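Local coordinates for protein terminal oxygenase component of carbazole 1,9a-dioxygenase (PDB 3GCF) that catalyses, as the Rieske non-heme iron oxygenase of its system, the dioxygenation of carbazole, probably taking electrons from a ferredoxin partner, at residues P22-A27 with G180-F185; P131-Q136 with H149-D154; P282-Y287 with E323-D328; E288-I293 with H298-V303. All blocks are in the same frame, centred on the assembly; numbering follows the deposited sequence.

Interaction 1 (P22-A27 with G180-F185); sequences PRYLEA and GVENGF
Glu-182, on helix 177-184, meets Tyr-24 of the short N-terminal helix 22-26; the helices are well separated, the nearest CA pair, Tyr-24 and Val-181, being 12.1 Å apart, and only the two side chains meet. Val-181 CB comes no nearer than 5.0 Å to Tyr-24 OH. At Glu-182 the chain runs extended beyond CG, approaches from the opposite direction and brings OE2 to the edge of the phenol ring. Tyr-24 OH donates to Glu-182 OE2 over 2.7 Å, meeting the anti side of that oxygen 23° out of the carboxylate plane. Ring and carboxylate lie nearly coplanar, 11° apart, with Glu-182 OE2 3.4 Å from Tyr-24 CE2. Tyr-24 reaches this far because its CG stands anti to the backbone N (chi1 179°). Asn-183, next along, hydrogen-bonds the iron ligand Asp-337 and Tyr-98 of a neighbouring subunit. The carboxylate is thus a buried hub: OE2 also pairs with Arg-370 and OE1 with Arg-78 of that second subunit, a residue of its Rieske cluster pocket, so the phenol shares an anion whose charge is probably balanced by two arginines at a subunit interface.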
# COMPACT_ATOMS: atom_id res chain seq x y z
N PRO A 22 -30.21 -10.40 1.69
CA PRO A 22 -28.98 -11.20 1.75
C PRO A 22 -28.15 -11.28 0.47
O PRO A 22 -26.93 -11.13 0.52
CB PRO A 22 -29.49 -12.57 2.20
CG PRO A 22 -30.86 -12.62 1.60
CD PRO A 22 -31.39 -11.25 1.91
N ARG A 23 -28.80 -11.53 -0.66
CA ARG A 23 -28.07 -11.64 -1.91
C ARG A 23 -27.48 -10.32 -2.38
O ARG A 23 -26.52 -10.29 -3.15
CB ARG A 23 -28.96 -12.25 -2.99
CG ARG A 23 -29.31 -13.72 -2.74
CD ARG A 23 -29.32 -14.48 -4.05
NE ARG A 23 -30.15 -13.77 -5.00
CZ ARG A 23 -29.95 -13.75 -6.32
NH1 ARG A 23 -28.93 -14.40 -6.87
NH2 ARG A 23 -30.78 -13.05 -7.07
N TYR A 24 -28.06 -9.22 -1.91
CA TYR A 24 -27.57 -7.89 -2.26
C TYR A 24 -26.29 -7.66 -1.48
O TYR A 24 -25.32 -7.10 -1.99
CB TYR A 24 -28.60 -6.83 -1.89
CG TYR A 24 -28.15 -5.42 -2.20
CD1 TYR A 24 -28.09 -4.96 -3.52
CD2 TYR A 24 -27.81 -4.53 -1.18
CE1 TYR A 24 -27.71 -3.65 -3.80
CE2 TYR A 24 -27.43 -3.23 -1.45
CZ TYR A 24 -27.38 -2.79 -2.76
OH TYR A 24 -27.05 -1.48 -3.02
N LEU A 25 -26.28 -8.11 -0.22
CA LEU A 25 -25.10 -7.95 0.62
C LEU A 25 -23.98 -8.87 0.17
O LEU A 25 -22.81 -8.57 0.38
CB LEU A 25 -25.44 -8.26 2.08
CG LEU A 25 -26.44 -7.33 2.78
CD1 LEU A 25 -26.37 -7.59 4.28
CD2 LEU A 25 -26.12 -5.88 2.48
N GLU A 26 -24.35 -9.98 -0.46
CA GLU A 26 -23.37 -10.94 -0.94
C GLU A 26 -22.73 -10.51 -2.26
O GLU A 26 -21.58 -10.86 -2.53
CB GLU A 26 -24.03 -12.30 -1.15
CG GLU A 26 -24.40 -13.03 0.13
CD GLU A 26 -25.40 -14.15 -0.12
OE1 GLU A 26 -25.23 -14.89 -1.11
OE2 GLU A 26 -26.34 -14.30 0.69
N ALA A 27 -23.47 -9.75 -3.05
CA ALA A 27 -23.00 -9.29 -4.36
C ALA A 27 -21.95 -8.18 -4.27
O ALA A 27 -22.06 -7.15 -4.94
CB ALA A 27 -24.19 -8.84 -5.20
N GLY A 180 -22.19 3.50 -4.94
CA GLY A 180 -22.41 4.39 -6.07
C GLY A 180 -23.89 4.45 -6.40
O GLY A 180 -24.48 5.53 -6.50
N VAL A 181 -24.49 3.27 -6.56
CA VAL A 181 -25.92 3.16 -6.87
C VAL A 181 -26.76 3.90 -5.83
O VAL A 181 -27.62 4.72 -6.17
CB VAL A 181 -26.39 1.68 -6.88
CG1 VAL A 181 -27.87 1.62 -7.27
CG2 VAL A 181 -25.55 0.86 -7.85
N GLU A 182 -26.51 3.59 -4.56
CA GLU A 182 -27.25 4.20 -3.47
C GLU A 182 -27.01 5.70 -3.33
O GLU A 182 -27.80 6.40 -2.70
CB GLU A 182 -26.94 3.46 -2.17
CG GLU A 182 -27.49 2.04 -2.19
CD GLU A 182 -27.35 1.32 -0.87
OE1 GLU A 182 -27.07 1.98 0.15
OE2 GLU A 182 -27.53 0.08 -0.85
N ASN A 183 -25.92 6.20 -3.91
CA ASN A 183 -25.62 7.63 -3.87
C ASN A 183 -26.39 8.30 -5.01
O ASN A 183 -26.77 9.47 -4.91
CB ASN A 183 -24.12 7.86 -4.04
CG ASN A 183 -23.79 9.27 -4.51
OD1 ASN A 183 -23.45 9.49 -5.67
ND2 ASN A 183 -23.91 10.24 -3.61
N GLY A 184 -26.62 7.55 -6.08
CA GLY A 184 -27.36 8.09 -7.21
C GLY A 184 -28.85 8.10 -6.90
O GLY A 184 -29.54 9.08 -7.18
N PHE A 185 -29.34 7.01 -6.31
CA PHE A 185 -30.75 6.84 -5.97
C PHE A 185 -31.03 7.26 -4.52
O PHE A 185 -31.57 6.49 -3.73
CB PHE A 185 -31.13 5.37 -6.16
CG PHE A 185 -32.60 5.10 -6.18
CD1 PHE A 185 -33.44 5.80 -7.05
CD2 PHE A 185 -33.16 4.14 -5.35
CE1 PHE A 185 -34.80 5.54 -7.09
CE2 PHE A 185 -34.53 3.87 -5.38
CZ PHE A 185 -35.35 4.57 -6.25

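Interaction 2 (P131-Q136 with H149-D154); sequences PVQVAQ and HALSED
Leu-151 presses its CD2 methyl against Ala-135 and Gln-133 on strand 129-135 of the six-stranded antiparallel sheet; the leucine sits on a 3-10 turn, residues 151-153, in the loop leading out of that sheet. The tight side is apolar. Leu-151 CD2 lies 3.7 Å from Ala-135 CB, and Phe-140 of the adjacent strand 138-143 and Trp-35 of strand 34-40, the next one across, also touch the buried leucine. Its CG is anti to the backbone N (chi1 174°), which carries the methyl out to the strand. The solvent side belongs to Gln-133, exposed and extended, which slants across the leucine. Its amide passes CD2 and CB by contact alone, Gln-133 NE2 standing 3.5 Å from Leu-151 CD2, while the polar link to the loop goes through solvent. Behind the leucine the turn is tied to itself: Asp-154 N bonds Leu-151 O, and His-149 NE2 donates to Asp-154 OD2 over 2.7 Å, from above the carboxylate plane. Asp-154 also binds His-34 and the backbone of Trp-35, fastening the loop to strand 34-40. A single water closes the open edge, donating to Gln-133 OE1 (2.7 Å) and accepting from Leu-151 N (2.7 Å).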
# COMPACT_ATOMS: atom_id res chain seq x y z
N PRO A 131 -20.01 -11.96 -24.93
CA PRO A 131 -20.96 -11.43 -25.91
C PRO A 131 -20.87 -9.91 -25.79
O PRO A 131 -20.76 -9.38 -24.69
CB PRO A 131 -22.30 -11.97 -25.42
CG PRO A 131 -21.93 -13.20 -24.63
CD PRO A 131 -20.69 -12.76 -23.90
N VAL A 132 -20.90 -9.22 -26.92
CA VAL A 132 -20.82 -7.77 -26.93
C VAL A 132 -21.98 -7.17 -27.72
O VAL A 132 -22.42 -7.74 -28.71
CB VAL A 132 -19.50 -7.28 -27.59
CG1 VAL A 132 -19.54 -5.77 -27.80
CG2 VAL A 132 -18.31 -7.68 -26.75
N GLN A 133 -22.49 -6.03 -27.27
CA GLN A 133 -23.54 -5.36 -28.01
C GLN A 133 -23.37 -3.86 -27.83
O GLN A 133 -23.32 -3.36 -26.70
CB GLN A 133 -24.94 -5.78 -27.57
CG GLN A 133 -26.00 -5.34 -28.58
CD GLN A 133 -27.40 -5.83 -28.26
OE1 GLN A 133 -27.58 -6.98 -27.85
NE2 GLN A 133 -28.39 -4.97 -28.46
N VAL A 134 -23.26 -3.16 -28.94
CA VAL A 134 -23.10 -1.72 -28.91
C VAL A 134 -24.47 -1.08 -29.12
O VAL A 134 -25.18 -1.41 -30.06
CB VAL A 134 -22.13 -1.26 -30.01
CG1 VAL A 134 -22.01 0.25 -30.01
CG2 VAL A 134 -20.76 -1.88 -29.77
N ALA A 135 -24.85 -0.18 -28.22
CA ALA A 135 -26.13 0.50 -28.32
C ALA A 135 -26.02 1.92 -27.79
O ALA A 135 -25.47 2.14 -26.71
CB ALA A 135 -27.20 -0.27 -27.56
N GLN A 136 -26.54 2.86 -28.57
CA GLN A 136 -26.52 4.27 -28.20
C GLN A 136 -25.10 4.73 -27.90
O GLN A 136 -24.87 5.49 -26.96
CB GLN A 136 -27.42 4.50 -26.98
CG GLN A 136 -28.84 4.00 -27.18
CD GLN A 136 -29.62 4.83 -28.19
OE1 GLN A 136 -29.12 5.16 -29.27
NE2 GLN A 136 -30.86 5.16 -27.85
N HIS A 149 -29.28 -12.64 -22.52
CA HIS A 149 -30.69 -12.37 -22.78
C HIS A 149 -30.70 -11.00 -23.46
O HIS A 149 -29.64 -10.41 -23.67
CB HIS A 149 -31.49 -12.34 -21.48
CG HIS A 149 -30.85 -11.53 -20.40
ND1 HIS A 149 -30.11 -12.09 -19.38
CD2 HIS A 149 -30.80 -10.19 -20.20
CE1 HIS A 149 -29.63 -11.14 -18.61
NE2 HIS A 149 -30.03 -9.97 -19.08
N ALA A 150 -31.88 -10.49 -23.78
CA ALA A 150 -32.01 -9.20 -24.45
C ALA A 150 -31.39 -8.07 -23.63
O ALA A 150 -31.64 -7.96 -22.43
CB ALA A 150 -33.47 -8.90 -24.73
N LEU A 151 -30.61 -7.23 -24.30
CA LEU A 151 -29.95 -6.09 -23.66
C LEU A 151 -30.96 -5.18 -22.96
O LEU A 151 -30.69 -4.67 -21.87
CB LEU A 151 -29.18 -5.28 -24.71
CG LEU A 151 -28.54 -3.96 -24.25
CD1 LEU A 151 -27.52 -4.26 -23.17
CD2 LEU A 151 -27.88 -3.25 -25.43
N SER A 152 -32.12 -4.99 -23.58
CA SER A 152 -33.18 -4.13 -23.05
C SER A 152 -33.64 -4.52 -21.66
O SER A 152 -34.23 -3.71 -20.95
CB SER A 152 -34.38 -4.14 -23.99
OG SER A 152 -34.98 -5.42 -24.04
N GLU A 153 -33.38 -5.76 -21.28
CA GLU A 153 -33.78 -6.23 -19.97
C GLU A 153 -32.91 -5.69 -18.84
O GLU A 153 -33.29 -5.76 -17.67
CB GLU A 153 -33.78 -7.77 -19.95
CG GLU A 153 -34.98 -8.39 -20.65
CD GLU A 153 -34.92 -9.91 -20.72
OE1 GLU A 153 -34.48 -10.54 -19.74
OE2 GLU A 153 -35.32 -10.47 -21.76
N ASP A 154 -31.74 -5.15 -19.19
CA ASP A 154 -30.81 -4.62 -18.19
C ASP A 154 -30.61 -3.11 -18.31
O ASP A 154 -29.59 -2.58 -17.86
CB ASP A 154 -29.45 -5.32 -18.30
CG ASP A 154 -29.52 -6.79 -17.96
OD1 ASP A 154 -30.32 -7.15 -17.06
OD2 ASP A 154 -28.77 -7.58 -18.57
O HOH W 1 -30.00 -7.76 -26.92

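Interaction 3 (P282-Y287 with E323-D328); sequences PTLIQY and ERWRDD
Leu-284 and Trp-325 carry an almost wholly apolar contact between the residues leading into strand 285-292 and helix 311-331, which packs against the sheet of the C-terminal domain. The main interaction is CH-pi. Leu-284 CD1 sits over one indole face, 3.6 Å from the centroid of the five-membered ring of Trp-325 and 14° off its normal, so the methyl rests almost squarely above the ring; its nearest single atom is Trp-325 CE2, also at 3.6 Å. With CG anti to the carbonyl carbon (chi1 -53°), the indole is directed at the leucine. Arg-324 CD lies against the opposite face, offset toward the rim. An alanine in place of Trp-325 would probably leave the Leu-284 methyl without its aromatic floor and Glu-320 without the indole N-H that it accepts. Polar groups stand around this centre. Thr-283 OG1 comes no nearer than 4.4 Å to Trp-325 CZ2, its hydrogen bonds going to Asp-281 and Arg-306. On the helix, Arg-326 clasps Asp-327 side-on, NE to OD1 at 2.9 Å and NH2 to OD2 at 3.1 Å. The helix therefore meets this segment through dispersion and ring polarisation, while hydrogen bonds and ion pairs secure the surrounding side chains.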
# COMPACT_ATOMS: atom_id res chain seq x y z
N PRO A 282 -33.84 20.46 -18.48
CA PRO A 282 -35.16 19.96 -18.87
C PRO A 282 -35.13 19.18 -20.19
O PRO A 282 -35.91 18.24 -20.38
CB PRO A 282 -36.00 21.22 -18.97
CG PRO A 282 -35.41 22.10 -17.91
CD PRO A 282 -33.91 21.89 -18.12
N THR A 283 -34.24 19.57 -21.10
CA THR A 283 -34.14 18.92 -22.41
C THR A 283 -33.29 17.65 -22.42
O THR A 283 -32.98 17.12 -23.48
CB THR A 283 -33.52 19.86 -23.45
OG1 THR A 283 -32.17 20.16 -23.07
CG2 THR A 283 -34.32 21.15 -23.56
N LEU A 284 -32.92 17.15 -21.24
CA LEU A 284 -32.08 15.97 -21.18
C LEU A 284 -32.48 14.97 -20.10
O LEU A 284 -33.17 15.31 -19.14
CB LEU A 284 -30.63 16.38 -20.91
CG LEU A 284 -29.92 17.29 -21.91
CD1 LEU A 284 -28.60 17.77 -21.32
CD2 LEU A 284 -29.68 16.52 -23.21
N ILE A 285 -32.04 13.73 -20.28
CA ILE A 285 -32.26 12.68 -19.30
C ILE A 285 -30.86 12.15 -18.96
O ILE A 285 -30.03 11.99 -19.86
CB ILE A 285 -33.15 11.55 -19.87
CG1 ILE A 285 -34.59 12.05 -20.00
CG2 ILE A 285 -33.09 10.32 -18.96
CD1 ILE A 285 -35.56 11.01 -20.55
N GLN A 286 -30.60 11.91 -17.68
CA GLN A 286 -29.30 11.41 -17.26
C GLN A 286 -29.34 9.98 -16.76
O GLN A 286 -30.14 9.63 -15.89
CB GLN A 286 -28.70 12.31 -16.16
CG GLN A 286 -27.27 11.92 -15.75
CD GLN A 286 -26.54 13.03 -15.01
OE1 GLN A 286 -26.63 14.21 -15.37
NE2 GLN A 286 -25.78 12.66 -13.97
N TYR A 287 -28.46 9.15 -17.30
CA TYR A 287 -28.37 7.75 -16.91
C TYR A 287 -27.03 7.55 -16.22
O TYR A 287 -26.04 8.19 -16.57
CB TYR A 287 -28.45 6.84 -18.14
CG TYR A 287 -29.78 6.89 -18.87
CD1 TYR A 287 -30.89 6.21 -18.38
CD2 TYR A 287 -29.92 7.63 -20.05
CE1 TYR A 287 -32.13 6.26 -19.05
CE2 TYR A 287 -31.15 7.68 -20.73
CZ TYR A 287 -32.24 7.00 -20.22
OH TYR A 287 -33.45 7.06 -20.88
N GLU A 323 -19.10 21.82 -25.18
CA GLU A 323 -18.97 23.18 -24.68
C GLU A 323 -19.66 23.46 -23.36
O GLU A 323 -19.32 24.43 -22.69
CB GLU A 323 -19.53 24.17 -25.72
CG GLU A 323 -18.95 24.03 -27.12
CD GLU A 323 -19.50 25.06 -28.08
OE1 GLU A 323 -20.58 25.63 -27.80
OE2 GLU A 323 -18.87 25.29 -29.13
N ARG A 324 -20.61 22.61 -22.97
CA ARG A 324 -21.36 22.88 -21.74
C ARG A 324 -21.73 21.72 -20.81
O ARG A 324 -21.25 21.63 -19.68
CB ARG A 324 -22.63 23.65 -22.11
CG ARG A 324 -23.37 24.24 -20.92
CD ARG A 324 -24.67 24.92 -21.31
NE ARG A 324 -25.28 25.56 -20.15
CZ ARG A 324 -26.57 25.85 -20.03
NH1 ARG A 324 -27.41 25.55 -21.02
NH2 ARG A 324 -27.02 26.43 -18.93
N TRP A 325 -22.62 20.85 -21.28
CA TRP A 325 -23.10 19.74 -20.47
C TRP A 325 -22.03 18.91 -19.74
O TRP A 325 -22.12 18.70 -18.53
CB TRP A 325 -23.96 18.79 -21.32
CG TRP A 325 -25.09 19.44 -22.09
CD1 TRP A 325 -25.41 19.21 -23.40
CD2 TRP A 325 -26.07 20.37 -21.60
NE1 TRP A 325 -26.52 19.94 -23.76
CE2 TRP A 325 -26.94 20.66 -22.67
CE3 TRP A 325 -26.29 20.98 -20.36
CZ2 TRP A 325 -28.03 21.55 -22.55
CZ3 TRP A 325 -27.37 21.86 -20.23
CH2 TRP A 325 -28.22 22.13 -21.32
N ARG A 326 -21.02 18.46 -20.47
CA ARG A 326 -19.99 17.63 -19.86
C ARG A 326 -19.25 18.23 -18.68
O ARG A 326 -19.26 17.67 -17.59
CB ARG A 326 -18.96 17.19 -20.91
CG ARG A 326 -17.99 16.12 -20.39
CD ARG A 326 -16.83 15.93 -21.35
NE ARG A 326 -16.08 17.16 -21.49
CZ ARG A 326 -15.56 17.59 -22.64
NH1 ARG A 326 -15.71 16.88 -23.74
NH2 ARG A 326 -14.91 18.75 -22.67
N ASP A 327 -18.61 19.37 -18.90
CA ASP A 327 -17.84 19.98 -17.82
C ASP A 327 -18.65 20.76 -16.80
O ASP A 327 -18.34 20.73 -15.61
CB ASP A 327 -16.71 20.83 -18.41
CG ASP A 327 -15.78 20.02 -19.30
OD1 ASP A 327 -15.72 18.78 -19.10
OD2 ASP A 327 -15.12 20.60 -20.18
N ASP A 328 -19.70 21.45 -17.25
CA ASP A 328 -20.53 22.24 -16.33
C ASP A 328 -21.43 21.37 -15.46
O ASP A 328 -21.72 21.74 -14.32
CB ASP A 328 -21.40 23.24 -17.09
CG ASP A 328 -20.60 24.38 -17.71
OD1 ASP A 328 -19.40 24.51 -17.38
OD2 ASP A 328 -21.18 25.15 -18.51

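Interaction 4 (E288-I293 with H298-V303); sequences EFYVPI and HEYFQV
The Tyr-300 ring has the carboxylate carbon of Glu-288 and the carbonyl oxygen of Phe-289 at its edge, both in plane, and beside it the Tyr-290 ring runs the same way. These two phenol planes are only 12° apart but slid so far, 5.9 Å between centroids, that they barely overlap. The setting is an antiparallel beta hairpin, strands 285-292 and 298-307, neighbours within the seven-stranded antiparallel sheet of the catalytic domain. His-298 places NE2 at the edge of the Tyr-290 ring, while its ND1 bonds Ser-175 O. On the sheet face of Phe-289, Val-291 and Phe-301, the aromatic side chains slant across one another, and Pro-37 of strand 34-40 packs against all three residues. Two hydrogen-bonded pairs, Phe-289 with Phe-301 and Val-291 with Glu-299, stitch the backbones together; Glu-299 N to Val-291 O is the shortest of the four backbone bonds at 2.7 Å. Glu-288, extended beyond CG, is gripped by both phenols and by Gln-286. Replacing Glu-288 with a leucine would probably leave both tyrosine hydroxyls without their acceptor and free the rings to shift. The site is close to the metal: the side chain of Tyr-300 is about 6 Å from the iron(II) ion, and Arg-341 makes a cation-pi contact with its ring. Tyr-290 OH uses the anti lone pair of Glu-288 OE1 at 2.6 Å, whereas Tyr-300 OH reaches Glu-288 OE2, also at 2.6 Å, from 55° out of the carboxylate plane.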
# COMPACT_ATOMS: atom_id res chain seq x y z
N GLU A 288 -26.99 6.65 -15.24
CA GLU A 288 -25.75 6.37 -14.54
C GLU A 288 -25.60 4.88 -14.31
O GLU A 288 -26.57 4.19 -13.97
CB GLU A 288 -25.70 7.11 -13.20
CG GLU A 288 -25.90 8.62 -13.30
CD GLU A 288 -25.43 9.37 -12.06
OE1 GLU A 288 -25.49 8.80 -10.95
OE2 GLU A 288 -25.01 10.53 -12.20
N PHE A 289 -24.39 4.39 -14.52
CA PHE A 289 -24.07 2.98 -14.30
C PHE A 289 -22.94 2.95 -13.28
O PHE A 289 -22.14 3.89 -13.21
CB PHE A 289 -23.60 2.31 -15.59
CG PHE A 289 -24.60 2.34 -16.71
CD1 PHE A 289 -24.85 3.52 -17.41
CD2 PHE A 289 -25.28 1.19 -17.09
CE1 PHE A 289 -25.75 3.54 -18.48
CE2 PHE A 289 -26.19 1.20 -18.15
CZ PHE A 289 -26.42 2.38 -18.85
N TYR A 290 -22.89 1.89 -12.48
CA TYR A 290 -21.86 1.77 -11.46
C TYR A 290 -21.33 0.35 -11.52
O TYR A 290 -21.58 -0.47 -10.65
CB TYR A 290 -22.47 2.07 -10.08
CG TYR A 290 -23.44 3.24 -10.07
CD1 TYR A 290 -24.77 3.08 -10.47
CD2 TYR A 290 -23.03 4.52 -9.68
CE1 TYR A 290 -25.67 4.15 -10.47
CE2 TYR A 290 -23.91 5.60 -9.67
CZ TYR A 290 -25.24 5.41 -10.07
OH TYR A 290 -26.13 6.46 -10.05
N VAL A 291 -20.58 0.06 -12.59
CA VAL A 291 -20.04 -1.27 -12.81
C VAL A 291 -18.88 -1.61 -11.89
O VAL A 291 -17.88 -0.91 -11.86
CB VAL A 291 -19.60 -1.43 -14.28
CG1 VAL A 291 -19.31 -2.90 -14.59
CG2 VAL A 291 -20.68 -0.89 -15.21
N PRO A 292 -19.01 -2.69 -11.12
CA PRO A 292 -17.94 -3.08 -10.20
C PRO A 292 -16.64 -3.35 -10.95
O PRO A 292 -16.64 -3.95 -12.02
CB PRO A 292 -18.48 -4.35 -9.54
CG PRO A 292 -19.97 -4.24 -9.70
CD PRO A 292 -20.12 -3.66 -11.08
N ILE A 293 -15.53 -2.88 -10.39
CA ILE A 293 -14.21 -3.12 -10.97
C ILE A 293 -13.64 -4.20 -10.07
O ILE A 293 -13.23 -5.26 -10.54
CB ILE A 293 -13.33 -1.86 -10.91
CG1 ILE A 293 -13.84 -0.83 -11.93
CG2 ILE A 293 -11.87 -2.23 -11.19
CD1 ILE A 293 -13.17 0.52 -11.84
N HIS A 298 -15.42 0.95 -8.57
CA HIS A 298 -16.41 0.81 -9.63
C HIS A 298 -16.19 1.84 -10.72
O HIS A 298 -15.51 2.85 -10.50
CB HIS A 298 -17.85 0.88 -9.10
CG HIS A 298 -18.27 2.22 -8.60
ND1 HIS A 298 -18.04 2.64 -7.30
CD2 HIS A 298 -18.98 3.22 -9.19
CE1 HIS A 298 -18.58 3.83 -7.12
NE2 HIS A 298 -19.16 4.20 -8.24
N GLU A 299 -16.75 1.57 -11.89
CA GLU A 299 -16.63 2.48 -13.01
C GLU A 299 -17.95 3.23 -13.11
O GLU A 299 -19.01 2.63 -13.32
CB GLU A 299 -16.36 1.72 -14.31
CG GLU A 299 -16.03 2.63 -15.49
CD GLU A 299 -14.62 3.22 -15.40
OE1 GLU A 299 -13.92 2.98 -14.40
OE2 GLU A 299 -14.22 3.94 -16.34
N TYR A 300 -17.87 4.54 -12.94
CA TYR A 300 -19.04 5.41 -12.96
C TYR A 300 -19.27 5.96 -14.37
O TYR A 300 -18.44 6.71 -14.88
CB TYR A 300 -18.80 6.53 -11.94
CG TYR A 300 -19.80 7.66 -11.89
CD1 TYR A 300 -21.18 7.43 -12.01
CD2 TYR A 300 -19.37 8.97 -11.66
CE1 TYR A 300 -22.10 8.48 -11.89
CE2 TYR A 300 -20.28 10.02 -11.53
CZ TYR A 300 -21.63 9.77 -11.65
OH TYR A 300 -22.51 10.83 -11.52
N PHE A 301 -20.37 5.56 -14.99
CA PHE A 301 -20.73 6.04 -16.33
C PHE A 301 -21.83 7.09 -16.18
O PHE A 301 -22.77 6.90 -15.42
CB PHE A 301 -21.30 4.92 -17.21
CG PHE A 301 -20.28 3.91 -17.69
CD1 PHE A 301 -19.73 2.98 -16.81
CD2 PHE A 301 -19.92 3.85 -19.03
CE1 PHE A 301 -18.83 2.00 -17.26
CE2 PHE A 301 -19.02 2.88 -19.51
CZ PHE A 301 -18.48 1.95 -18.61
N GLN A 302 -21.71 8.18 -16.91
CA GLN A 302 -22.72 9.22 -16.91
C GLN A 302 -23.09 9.38 -18.38
O GLN A 302 -22.22 9.70 -19.18
CB GLN A 302 -22.16 10.54 -16.38
CG GLN A 302 -21.82 10.53 -14.91
CD GLN A 302 -20.91 11.67 -14.55
OE1 GLN A 302 -19.74 11.68 -14.92
NE2 GLN A 302 -21.44 12.65 -13.83
N VAL A 303 -24.35 9.15 -18.72
CA VAL A 303 -24.78 9.26 -20.12
C VAL A 303 -25.99 10.16 -20.25
O VAL A 303 -27.02 9.93 -19.61
CB VAL A 303 -25.12 7.87 -20.71
CG1 VAL A 303 -25.26 7.97 -22.22
CG2 VAL A 303 -24.04 6.87 -20.34

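Overall arrangement
From the N terminus, interaction 1 opens at helix 22-26 and closes 153 residues on at helix 177-184, bracketing the Rieske region. Interaction 2 falls wholly within that span, a short closure that folds the linking loop back onto the six-stranded sheet. Farther along, interaction 3 joins residues 282-287 to helix 311-331, and the hairpin of interaction 4 lies within its loop; both draw on strand 285-292, and Tyr-287 N probably bonds Val-303 O where they meet. No two loops cross. Interactions 1 and 4 also touch, Val-181 and Gly-180 packing on Tyr-290, so the helix 177-184 rests on the seven-stranded sheet close to the iron.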